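Local coordinates for lipopolysaccharide biosynthesis protein wbpB (Thermus thermophilus, PDB 3O9Z) that probably acts as an NAD-dependent dehydrogenase in the biosynthesis of the sugar 2,3-diacetamido-2,3-dideoxy-D-mannuronic acid and binds NAD and 2-oxoglutarate, at residues L20-K24 / S45-E49; A97-K103 / R124-L130; R244-S248 / S259-T263. All coordinates share one frame; numbering follows the deposited sequence. Where two conformers were deposited one is given.

Contact 1. Residues L20-K24 / S45-E49; sequences LKAIK and SFFPE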
loop_
_atom_site.group_PDB
_atom_site.type_symbol
_atom_site.label_atom_id
_atom_site.label_comp_id
_atom_site.label_asym_id
_atom_site.label_seq_id
_atom_site.Cartn_x
_atom_site.Cartn_y
_atom_site.Cartn_z
ATOM N N LEU A 20 15.356 11.341 14.368
ATOM C CA LEU A 20 14.647 11.721 15.591
ATOM C C LEU A 20 15.651 12.002 16.672
ATOM O O LEU A 20 15.505 13.014 17.370
ATOM C CB LEU A 20 13.762 10.574 16.075
ATOM C CG LEU A 20 12.571 10.259 15.179
ATOM C CD1 LEU A 20 11.735 9.060 15.699
ATOM C CD2 LEU A 20 11.655 11.468 14.949
ATOM N N LYS A 21 16.669 11.149 16.799
ATOM C CA LYS A 21 17.731 11.386 17.771
ATOM C C LYS A 21 18.458 12.711 17.454
ATOM O O LYS A 21 18.741 13.503 18.375
ATOM C CB LYS A 21 18.658 10.169 17.844
ATOM C CG LYS A 21 19.865 10.322 18.755
ATOM C CD LYS A 21 20.940 9.348 18.312
ATOM C CE LYS A 21 21.193 8.333 19.396
ATOM N NZ LYS A 21 22.435 8.735 20.109
ATOM N N ALA A 22 18.740 13.002 16.183
ATOM C CA ALA A 22 19.460 14.238 15.837
ATOM C C ALA A 22 18.633 15.482 16.170
ATOM O O ALA A 22 19.155 16.486 16.671
ATOM C CB ALA A 22 19.815 14.266 14.329
ATOM N N ILE A 23 17.359 15.477 15.805
ATOM C CA ILE A 23 16.497 16.617 16.094
ATOM C C ILE A 23 16.456 16.864 17.592
ATOM O O ILE A 23 16.545 18.015 18.023
ATOM C CB ILE A 23 15.070 16.367 15.557
ATOM C CG1 ILE A 23 15.093 16.383 14.032
ATOM C CG2 ILE A 23 14.070 17.431 16.077
ATOM C CD1 ILE A 23 13.817 15.854 13.372
ATOM N N LYS A 24 16.284 15.799 18.365
ATOM C CA LYS A 24 16.371 15.863 19.825
ATOM C C LYS A 24 17.675 16.554 20.251
ATOM O O LYS A 24 17.658 17.616 20.899
ATOM C CB LYS A 24 16.296 14.442 20.387
ATOM C CG LYS A 24 16.681 14.279 21.838
ATOM C CD LYS A 24 15.415 14.133 22.645
ATOM C CE LYS A 24 14.379 15.154 22.199
ATOM N NZ LYS A 24 13.027 14.538 22.205
ATOM N N SER A 45 8.368 7.881 21.823
ATOM C CA SER A 45 9.469 7.912 22.781
ATOM C C SER A 45 10.369 9.128 22.556
ATOM O O SER A 45 11.244 9.380 23.379
ATOM C CB SER A 45 10.284 6.619 22.713
ATOM O OG SER A 45 10.924 6.525 21.454
ATOM N N PHE A 46 10.143 9.876 21.477
ATOM C CA PHE A 46 10.941 11.077 21.187
ATOM C C PHE A 46 10.105 12.351 21.243
ATOM O O PHE A 46 10.493 13.349 21.873
ATOM C CB PHE A 46 11.579 11.002 19.781
ATOM C CG PHE A 46 12.659 9.956 19.642
ATOM C CD1 PHE A 46 14.000 10.272 19.858
ATOM C CD2 PHE A 46 12.320 8.657 19.311
ATOM C CE1 PHE A 46 14.972 9.306 19.722
ATOM C CE2 PHE A 46 13.287 7.676 19.181
ATOM C CZ PHE A 46 14.618 8.007 19.392
ATOM N N PHE A 47 9.016 12.364 20.477
ATOM C CA PHE A 47 8.196 13.548 20.287
ATOM C C PHE A 47 6.733 13.146 20.353
ATOM O O PHE A 47 6.047 13.066 19.327
ATOM C CB PHE A 47 8.515 14.260 18.949
ATOM C CG PHE A 47 9.891 14.866 18.910
ATOM C CD1 PHE A 47 10.126 16.065 19.562
ATOM C CD2 PHE A 47 10.942 14.194 18.287
ATOM C CE1 PHE A 47 11.424 16.616 19.556
ATOM C CE2 PHE A 47 12.223 14.727 18.278
ATOM C CZ PHE A 47 12.467 15.939 18.915
ATOM N N PRO A 48 6.245 12.921 21.585
ATOM C CA PRO A 48 4.901 12.380 21.760
ATOM C C PRO A 48 3.754 13.323 21.402
ATOM O O PRO A 48 2.615 12.870 21.369
ATOM C CB PRO A 48 4.859 12.045 23.258
ATOM C CG PRO A 48 5.828 12.981 23.890
ATOM C CD PRO A 48 6.957 13.071 22.864
ATOM N N GLU A 49 4.019 14.575 21.017
ATOM C CA GLU A 49 2.979 15.533 20.601
ATOM C C GLU A 49 2.980 15.921 19.103
ATOM O O GLU A 49 2.146 16.688 18.597
ATOM C CB GLU A 49 3.020 16.775 21.518
ATOM C CG GLU A 49 2.368 16.472 22.874
ATOM C CD GLU A 49 2.547 17.529 23.948
ATOM O OE1 GLU A 49 3.120 18.606 23.679
ATOM O OE2 GLU A 49 2.116 17.258 25.091
#
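Leu20 sets its CB over one face of the Phe46 ring, almost above the centre, 3.8 Å from the centroid and 12° off the normal, a CH-pi contact. The pair belongs to the Rossmann fold: helix 16-25 follows the first strand, and residues 45-49 sit in the loop between strands 29-34 and 51-53. Further out on the same leucine, CD1 meets the rim of the ring at Phe46 CD2 (3.7 Å), and the two side chains cross at about a right angle. CG of Phe46 stands anti to the carbonyl carbon, which turns the ring onto the helix, where its CE1 also comes close to the backbone of Lys21.

Phe47 reaches along the helix from Leu20 to Lys24. The carbonyl oxygen of Leu20 lies at its edge, and Ile23 approaches obliquely, CG2 standing 3.6 Å from Phe47 CZ. Inward, Leu20 and Phe47 both rest on Leu30 of strand 29-34, while Leu20 also touches Leu8 and Ile23 touches Phe6 of strand 5-9. Lys24, exposed, leaves with CG anti to its backbone N (chi1 167°) and then bends at every later torsion, bringing its ammonium over one face of Phe47. This cation-pi contact places Lys24 NZ 3.9 Å from the Phe47 ring centroid, 22° off the normal.

Contact 2. Residues A97-K103 / R124-L130; sequences ANALSEK and RRVYTVL. With NAD (nicotinamide-adenine-dinucleotide), chain E; AKG (2-oxoglutaric acid), chain F.
Ser101 O is gripped by two donors of residues 124-130: Val129 N at 2.9 Å and the hydroxyl Thr128 OG1 at 3.0 Å, reaching it from opposite faces of its carbonyl plane. OG1 of Thr128 is anti to the backbone N (chi1 -168°), which carries the hydroxyl across to Ser101, where it adds a side-chain bond to the backbone pairing. Strands 98-101 and 126-128 run parallel, 19° apart, and their bonds alternate from Ala99 N to Arg125 O, Tyr127 N to Ala99 O and Ser101 N to Tyr127 O. At the start of the pair the side chain of Asn98 takes over: its OD1 accepts from Arg125 N at 2.8 Å, the donor standing above the amide carbonyl plane. The guanidinium of Arg125 turns away to a salt bridge with Glu119.

On the face carrying Leu100 and Tyr127, CD1 of Leu100 wedges between Tyr127 CB and Val129 CG2, 3.9 Å from the latter, and helix 266-274 packs above. Beyond the strands the chain enters the pocket for NAD and 2-oxoglutarate. Glu102 lays its CG beside the nicotinamide ribose, 3.3 Å from NAD O4D, while its OE2 is held by His19 and His266. Lys103 starts with CG in the crowded position between backbone N and carbonyl carbon (chi1 45°) and curls past Val129 O; its NZ bonds NAD O2D and AKG O5, each at 2.8 Å, and also Asn183 O. Lys103 thus bridges cofactor and 2-oxoglutarate just past strand 98-101, the first strand of a beta-alpha-beta unit with helix 109-122 as crossover, and this Glu-Lys placement beside the nicotinamide is characteristic of the Gfo/Idh/MocA dehydrogenases.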
loop_
_atom_site.group_PDB
_atom_site.type_symbol
_atom_site.label_atom_id
_atom_site.label_comp_id
_atom_site.label_asym_id
_atom_site.label_seq_id
_atom_site.Cartn_x
_atom_site.Cartn_y
_atom_site.Cartn_z
ATOM N N ALA A 97 10.255 26.606 3.683
ATOM C CA ALA A 97 11.158 25.933 4.614
ATOM C C ALA A 97 12.424 25.508 3.823
ATOM O O ALA A 97 12.387 25.363 2.587
ATOM C CB ALA A 97 10.504 24.630 5.169
ATOM N N ASN A 98 13.484 25.328 4.581
ATOM C CA ASN A 98 14.724 24.749 4.035
ATOM C C ASN A 98 14.491 23.243 4.041
ATOM O O ASN A 98 13.512 22.748 4.618
ATOM C CB ASN A 98 15.925 25.092 4.924
ATOM C CG ASN A 98 16.429 26.553 4.728
ATOM O OD1 ASN A 98 16.054 27.305 3.857
ATOM N ND2 ASN A 98 17.408 26.881 5.508
ATOM N N ALA A 99 15.394 22.522 3.383
ATOM C CA ALA A 99 15.325 21.058 3.306
ATOM C C ALA A 99 16.607 20.463 3.790
ATOM O O ALA A 99 17.714 20.975 3.478
ATOM C CB ALA A 99 15.038 20.638 1.888
ATOM N N LEU A 100 16.498 19.340 4.485
ATOM C CA LEU A 100 17.662 18.566 4.820
ATOM C C LEU A 100 17.341 17.144 4.414
ATOM O O LEU A 100 16.613 16.433 5.126
ATOM C CB LEU A 100 18.030 18.590 6.293
ATOM C CG LEU A 100 19.209 17.708 6.766
ATOM C CD1 LEU A 100 20.434 17.778 5.808
ATOM C CD2 LEU A 100 19.615 17.897 8.222
ATOM N N SER A 101 17.909 16.743 3.298
ATOM C CA SER A 101 17.544 15.462 2.709
ATOM C C SER A 101 18.622 14.412 2.932
ATOM O O SER A 101 19.813 14.691 2.888
ATOM C CB SER A 101 17.378 15.633 1.216
ATOM O OG SER A 101 16.978 14.445 0.568
ATOM N N GLU A 102 18.169 13.186 3.202
ATOM C CA GLU A 102 19.100 12.056 3.111
ATOM C C GLU A 102 19.803 12.036 1.770
ATOM O O GLU A 102 19.295 12.516 0.750
ATOM C CB GLU A 102 18.359 10.736 3.363
ATOM C CG GLU A 102 18.289 10.376 4.835
ATOM C CD GLU A 102 19.637 10.038 5.444
ATOM O OE1 GLU A 102 20.618 9.893 4.630
ATOM O OE2 GLU A 102 19.751 9.862 6.672
ATOM N N LYS A 103 20.929 11.313 1.748
ATOM C CA LYS A 103 21.596 10.977 0.487
ATOM C C LYS A 103 20.798 9.940 -0.301
ATOM O O LYS A 103 19.981 9.194 0.274
ATOM C CB LYS A 103 23.054 10.530 0.712
ATOM C CG LYS A 103 23.301 9.541 1.865
ATOM C CD LYS A 103 22.519 8.203 1.833
ATOM C CE LYS A 103 22.846 7.326 0.628
ATOM N NZ LYS A 103 21.982 6.077 0.785
ATOM N N ARG A 124 15.149 30.076 -0.080
ATOM C CA ARG A 124 15.434 29.010 0.879
ATOM C C ARG A 124 16.604 28.172 0.359
ATOM O O ARG A 124 17.043 28.352 -0.803
ATOM C CB ARG A 124 14.209 28.092 1.030
ATOM C CG ARG A 124 12.948 28.873 1.349
ATOM C CD ARG A 124 13.057 29.602 2.658
ATOM N NE ARG A 124 11.840 30.378 2.905
ATOM C CZ ARG A 124 11.507 30.980 4.042
ATOM N NH1 ARG A 124 10.411 31.731 4.108
ATOM N NH2 ARG A 124 12.363 30.938 5.065
ATOM N N ARG A 125 17.064 27.269 1.227
ATOM C CA ARG A 125 18.244 26.420 0.932
ATOM C C ARG A 125 17.960 24.924 1.058
ATOM O O ARG A 125 17.185 24.488 1.926
ATOM C CB ARG A 125 19.392 26.782 1.857
ATOM C CG ARG A 125 19.946 28.228 1.586
ATOM C CD ARG A 125 20.530 28.416 0.187
ATOM N NE ARG A 125 21.565 27.430 -0.146
ATOM C CZ ARG A 125 22.803 27.416 0.328
ATOM N NH1 ARG A 125 23.641 26.453 -0.055
ATOM N NH2 ARG A 125 23.242 28.368 1.136
ATOM N N VAL A 126 18.709 24.174 0.252
ATOM C CA VAL A 126 18.669 22.706 0.218
ATOM C C VAL A 126 19.968 22.143 0.743
ATOM O O VAL A 126 21.022 22.446 0.156
ATOM C CB VAL A 126 18.465 22.252 -1.209
ATOM C CG1 VAL A 126 18.310 20.705 -1.237
ATOM C CG2 VAL A 126 17.247 22.968 -1.827
ATOM N N TYR A 127 19.904 21.296 1.773
ATOM C CA TYR A 127 21.040 20.572 2.319
ATOM C C TYR A 127 20.896 19.062 2.391
ATOM O O TYR A 127 19.799 18.565 2.188
ATOM C CB TYR A 127 21.375 21.070 3.697
ATOM C CG TYR A 127 21.650 22.562 3.704
ATOM C CD1 TYR A 127 22.849 23.036 3.220
ATOM C CD2 TYR A 127 20.705 23.472 4.148
ATOM C CE1 TYR A 127 23.130 24.397 3.204
ATOM C CE2 TYR A 127 20.986 24.853 4.164
ATOM C CZ TYR A 127 22.208 25.289 3.684
ATOM O OH TYR A 127 22.523 26.637 3.656
ATOM N N THR A 128 22.008 18.353 2.560
ATOM C CA THR A 128 21.970 16.891 2.493
ATOM C C THR A 128 22.823 16.218 3.562
ATOM O O THR A 128 23.755 16.774 4.151
ATOM C CB THR A 128 22.268 16.394 1.059
ATOM O OG1 THR A 128 21.972 14.995 0.882
ATOM C CG2 THR A 128 23.717 16.638 0.737
ATOM N N VAL A 129 22.472 14.971 3.880
ATOM C CA VAL A 129 23.226 14.177 4.854
ATOM C C VAL A 129 24.311 13.368 4.120
ATOM O O VAL A 129 24.020 12.427 3.371
ATOM C CB VAL A 129 22.297 13.193 5.610
ATOM C CG1 VAL A 129 23.071 12.304 6.609
ATOM C CG2 VAL A 129 21.209 13.974 6.304
ATOM N N LEU A 130 25.555 13.773 4.332
ATOM C CA LEU A 130 26.699 13.034 3.795
ATOM C C LEU A 130 27.630 12.795 4.973
ATOM O O LEU A 130 28.568 13.557 5.211
ATOM C CB LEU A 130 27.426 13.849 2.705
ATOM C CG LEU A 130 26.618 13.894 1.411
ATOM C CD1 LEU A 130 26.969 15.114 0.527
ATOM C CD2 LEU A 130 26.658 12.583 0.659
HETATM P PA NAD E . 13.047 2.414 4.370
HETATM O O1A NAD E . 13.353 1.712 5.640
HETATM O O2A NAD E . 12.469 1.684 3.148
HETATM O O5B NAD E . 12.067 3.547 4.870
HETATM C C5B NAD E . 11.526 4.346 3.854
HETATM C C4B NAD E . 10.285 5.073 4.426
HETATM O O4B NAD E . 9.786 6.061 3.487
HETATM C C3B NAD E . 9.136 4.037 4.580
HETATM O O3B NAD E . 8.625 4.016 5.929
HETATM C C2B NAD E . 8.091 4.454 3.531
HETATM O O2B NAD E . 6.730 4.176 3.891
HETATM C C1B NAD E . 8.357 5.989 3.563
HETATM N N9A NAD E . 7.779 6.641 2.359
HETATM C C8A NAD E . 7.403 6.201 1.127
HETATM N N7A NAD E . 6.881 7.194 0.409
HETATM C C5A NAD E . 6.828 8.302 1.217
HETATM C C6A NAD E . 6.360 9.662 1.061
HETATM N N6A NAD E . 5.760 10.052 -0.106
HETATM N N1A NAD E . 6.560 10.406 2.141
HETATM C C2A NAD E . 7.116 10.109 3.308
HETATM N N3A NAD E . 7.537 8.830 3.489
HETATM C C4A NAD E . 7.416 7.990 2.454
HETATM O O3 NAD E . 14.371 3.159 3.870
HETATM P PN NAD E . 15.560 3.812 4.648
HETATM O O1N NAD E . 16.724 2.821 4.681
HETATM O O2N NAD E . 15.075 4.410 5.939
HETATM O O5D NAD E . 16.095 4.911 3.620
HETATM C C5D NAD E . 15.434 6.147 3.732
HETATM C C4D NAD E . 16.361 7.182 3.070
HETATM O O4D NAD E . 17.503 7.287 3.948
HETATM C C3D NAD E . 16.877 6.832 1.667
HETATM O O3D NAD E . 17.081 8.110 0.984
HETATM C C2D NAD E . 18.265 6.255 1.991
HETATM O O2D NAD E . 19.191 6.447 0.933
HETATM C C1D NAD E . 18.729 6.981 3.260
HETATM N N1N NAD E . 19.652 6.192 4.073
HETATM C C2N NAD E . 20.769 6.742 4.501
HETATM C C3N NAD E . 21.707 6.105 5.288
HETATM C C7N NAD E . 22.930 6.864 5.604
HETATM O O7N NAD E . 22.956 8.114 5.588
HETATM N N7N NAD E . 23.939 6.115 6.032
HETATM C C4N NAD E . 21.426 4.787 5.672
HETATM C C5N NAD E . 20.195 4.261 5.277
HETATM C C6N NAD E . 19.291 4.968 4.488
HETATM C C1 AKG F . 22.031 2.942 2.806
HETATM O O1 AKG F . 21.805 1.752 3.148
HETATM O O2 AKG F . 21.225 3.588 2.128
HETATM C C2 AKG F . 23.186 3.679 3.273
HETATM O O5 AKG F . 23.333 4.842 2.905
HETATM C C3 AKG F . 24.204 3.023 4.168
HETATM C C4 AKG F . 25.324 2.484 3.279
HETATM C C5 AKG F . 26.337 1.638 4.024
HETATM O O3 AKG F . 25.938 0.755 4.807
HETATM O O4 AKG F . 27.541 1.841 3.847
#

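Contact 3. Residues R244-S248 / S259-T263; sequences RTYRS and SEGFT. With AKG (2-oxoglutaric acid), chain F.
Arg247 and Phe262 stack flat, guanidinium on ring, with centres 4.0 Å apart and planes at 13°, a cation-pi pair. The same guanidinium offers its edge to the distal carboxylate of 2-oxoglutarate: NE donates to AKG O4 at 2.9 Å and NH2 to AKG O3 at 3.0 Å, the latter nearly straight at 165°. Phe262 also packs against the carboxylate, its CZ 3.4 Å from AKG O4. The remaining nitrogen, NH1, makes a bent bond to Ser259 OG (2.9 Å, 136°), so all three nitrogens are engaged and the group's rotation is fixed. Arg247 projects from strand 245-251 in the mixed sheet of the C-terminal alpha/beta domain, extended from CG to NE, and Ser259 to Phe262 form a type II beta turn after strand 254-257, closed by Phe262 N to Ser259 O. A leucine at Arg247 would probably leave the carboxylate without its two-pronged partner and Phe262 without its stacked cation. Behind them, Glu257 holds Ser259 OG and also accepts from Arg247 N. Phe262 meets His187 edge-to-face, and Arg247 and Phe262 both touch Tyr158 of strand 152-160, whose hydroxyl bonds the 2-oxoglutarate as well.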
loop_
_atom_site.group_PDB
_atom_site.type_symbol
_atom_site.label_atom_id
_atom_site.label_comp_id
_atom_site.label_asym_id
_atom_site.label_seq_id
_atom_site.Cartn_x
_atom_site.Cartn_y
_atom_site.Cartn_z
ATOM N N ARG A 244 30.495 -8.180 8.206
ATOM C CA ARG A 244 29.721 -8.057 6.964
ATOM C C ARG A 244 29.871 -6.715 6.269
ATOM O O ARG A 244 29.159 -6.447 5.298
ATOM C CB ARG A 244 28.248 -8.385 7.217
ATOM C CG ARG A 244 28.114 -9.798 7.750
ATOM C CD ARG A 244 26.698 -10.218 8.089
ATOM N NE ARG A 244 26.716 -11.676 8.092
ATOM C CZ ARG A 244 26.251 -12.430 7.104
ATOM N NH1 ARG A 244 25.635 -11.886 6.065
ATOM N NH2 ARG A 244 26.354 -13.745 7.200
ATOM N N THR A 245 30.781 -5.882 6.758
ATOM C CA THR A 245 31.107 -4.624 6.115
ATOM C C THR A 245 32.621 -4.471 6.026
ATOM O O THR A 245 33.398 -4.935 6.887
ATOM C CB THR A 245 30.550 -3.397 6.838
ATOM O OG1 THR A 245 31.243 -3.221 8.077
ATOM C CG2 THR A 245 29.022 -3.544 7.089
ATOM N N TYR A 246 33.019 -3.741 4.997
ATOM C CA TYR A 246 34.409 -3.381 4.774
ATOM C C TYR A 246 34.390 -2.130 3.909
ATOM O O TYR A 246 34.037 -2.195 2.733
ATOM C CB TYR A 246 35.163 -4.523 4.090
ATOM C CG TYR A 246 36.614 -4.184 3.795
ATOM C CD1 TYR A 246 37.503 -3.948 4.843
ATOM C CD2 TYR A 246 37.082 -4.086 2.493
ATOM C CE1 TYR A 246 38.828 -3.610 4.588
ATOM C CE2 TYR A 246 38.420 -3.774 2.226
ATOM C CZ TYR A 246 39.275 -3.539 3.285
ATOM O OH TYR A 246 40.585 -3.205 3.011
ATOM N N ARG A 247 34.762 -0.999 4.502
ATOM C CA ARG A 247 34.718 0.296 3.838
ATOM C C ARG A 247 36.078 0.935 3.932
ATOM O O ARG A 247 36.488 1.380 5.014
ATOM C CB ARG A 247 33.643 1.221 4.424
ATOM C CG ARG A 247 32.214 0.663 4.409
ATOM C CD ARG A 247 31.304 1.696 5.105
ATOM N NE ARG A 247 29.943 1.221 5.348
ATOM C CZ ARG A 247 29.524 0.694 6.494
ATOM N NH1 ARG A 247 30.409 0.454 7.470
ATOM N NH2 ARG A 247 28.239 0.385 6.660
ATOM N N SER A 248 36.802 0.908 2.817
ATOM C CA SER A 248 38.246 1.158 2.836
ATOM C C SER A 248 38.618 2.139 1.731
ATOM O O SER A 248 38.192 1.995 0.575
ATOM C CB SER A 248 39.005 -0.153 2.598
ATOM O OG SER A 248 40.339 0.095 2.186
ATOM N N SER A 259 34.565 2.178 8.798
ATOM C CA SER A 259 33.281 1.668 9.261
ATOM C C SER A 259 32.933 2.059 10.697
ATOM O O SER A 259 31.759 2.220 11.051
ATOM C CB SER A 259 33.277 0.151 9.134
ATOM O OG SER A 259 33.191 -0.230 7.758
ATOM N N GLU A 260 33.963 2.254 11.509
ATOM C CA GLU A 260 33.689 2.479 12.917
ATOM C C GLU A 260 33.102 3.866 13.079
ATOM O O GLU A 260 33.644 4.845 12.564
ATOM C CB GLU A 260 34.979 2.308 13.713
ATOM C CG GLU A 260 35.335 0.835 13.875
ATOM C CD GLU A 260 36.730 0.614 14.437
ATOM O OE1 GLU A 260 36.884 -0.320 15.255
ATOM O OE2 GLU A 260 37.666 1.359 14.056
ATOM N N GLY A 261 31.951 3.942 13.748
ATOM C CA GLY A 261 31.225 5.202 13.862
ATOM C C GLY A 261 30.419 5.634 12.649
ATOM O O GLY A 261 29.793 6.689 12.680
ATOM N N PHE A 262 30.451 4.856 11.570
ATOM C CA PHE A 262 29.613 5.164 10.398
ATOM C C PHE A 262 28.131 5.458 10.688
ATOM O O PHE A 262 27.526 6.317 10.041
ATOM C CB PHE A 262 29.715 4.006 9.381
ATOM C CG PHE A 262 29.040 4.276 8.052
ATOM C CD1 PHE A 262 29.672 5.017 7.070
ATOM C CD2 PHE A 262 27.740 3.841 7.786
ATOM C CE1 PHE A 262 29.037 5.294 5.853
ATOM C CE2 PHE A 262 27.109 4.104 6.566
ATOM C CZ PHE A 262 27.762 4.801 5.572
ATOM N N THR A 263 27.536 4.707 11.610
ATOM C CA THR A 263 26.135 4.904 11.959
ATOM C C THR A 263 25.914 5.872 13.117
ATOM O O THR A 263 24.777 6.033 13.581
ATOM C CB THR A 263 25.503 3.570 12.334
ATOM O OG1 THR A 263 26.171 3.041 13.489
ATOM C CG2 THR A 263 25.651 2.588 11.167
HETATM C C1 AKG F . 22.031 2.942 2.806
HETATM O O1 AKG F . 21.805 1.752 3.148
HETATM O O2 AKG F . 21.225 3.588 2.128
HETATM C C2 AKG F . 23.186 3.679 3.273
HETATM O O5 AKG F . 23.333 4.842 2.905
HETATM C C3 AKG F . 24.204 3.023 4.168
HETATM C C4 AKG F . 25.324 2.484 3.279
HETATM C C5 AKG F . 26.337 1.638 4.024
HETATM O O3 AKG F . 25.938 0.755 4.807
HETATM O O4 AKG F . 27.541 1.841 3.847
#

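In the fold
From the N terminus, contact 1 comes first, closing the chain from helix 16-25 through strand 29-34 onto the loop before strand 51-53. Contact 2 follows, closing the excursion through helix 109-122 between two neighbouring strands of the same Rossmann sheet. Contact 3 comes last, in the C-terminal domain, where strand 245-251 turns back through strand 254-257. The three are in series, none nested or crossed. Contacts 2 and 3 lie on opposite sides of the chain's centre, their centres about 24 Å apart, yet both touch the 2-oxoglutarate, which spans the two domains. Helix 266-274, just after contact 3, packs against residues of contacts 1 and 2.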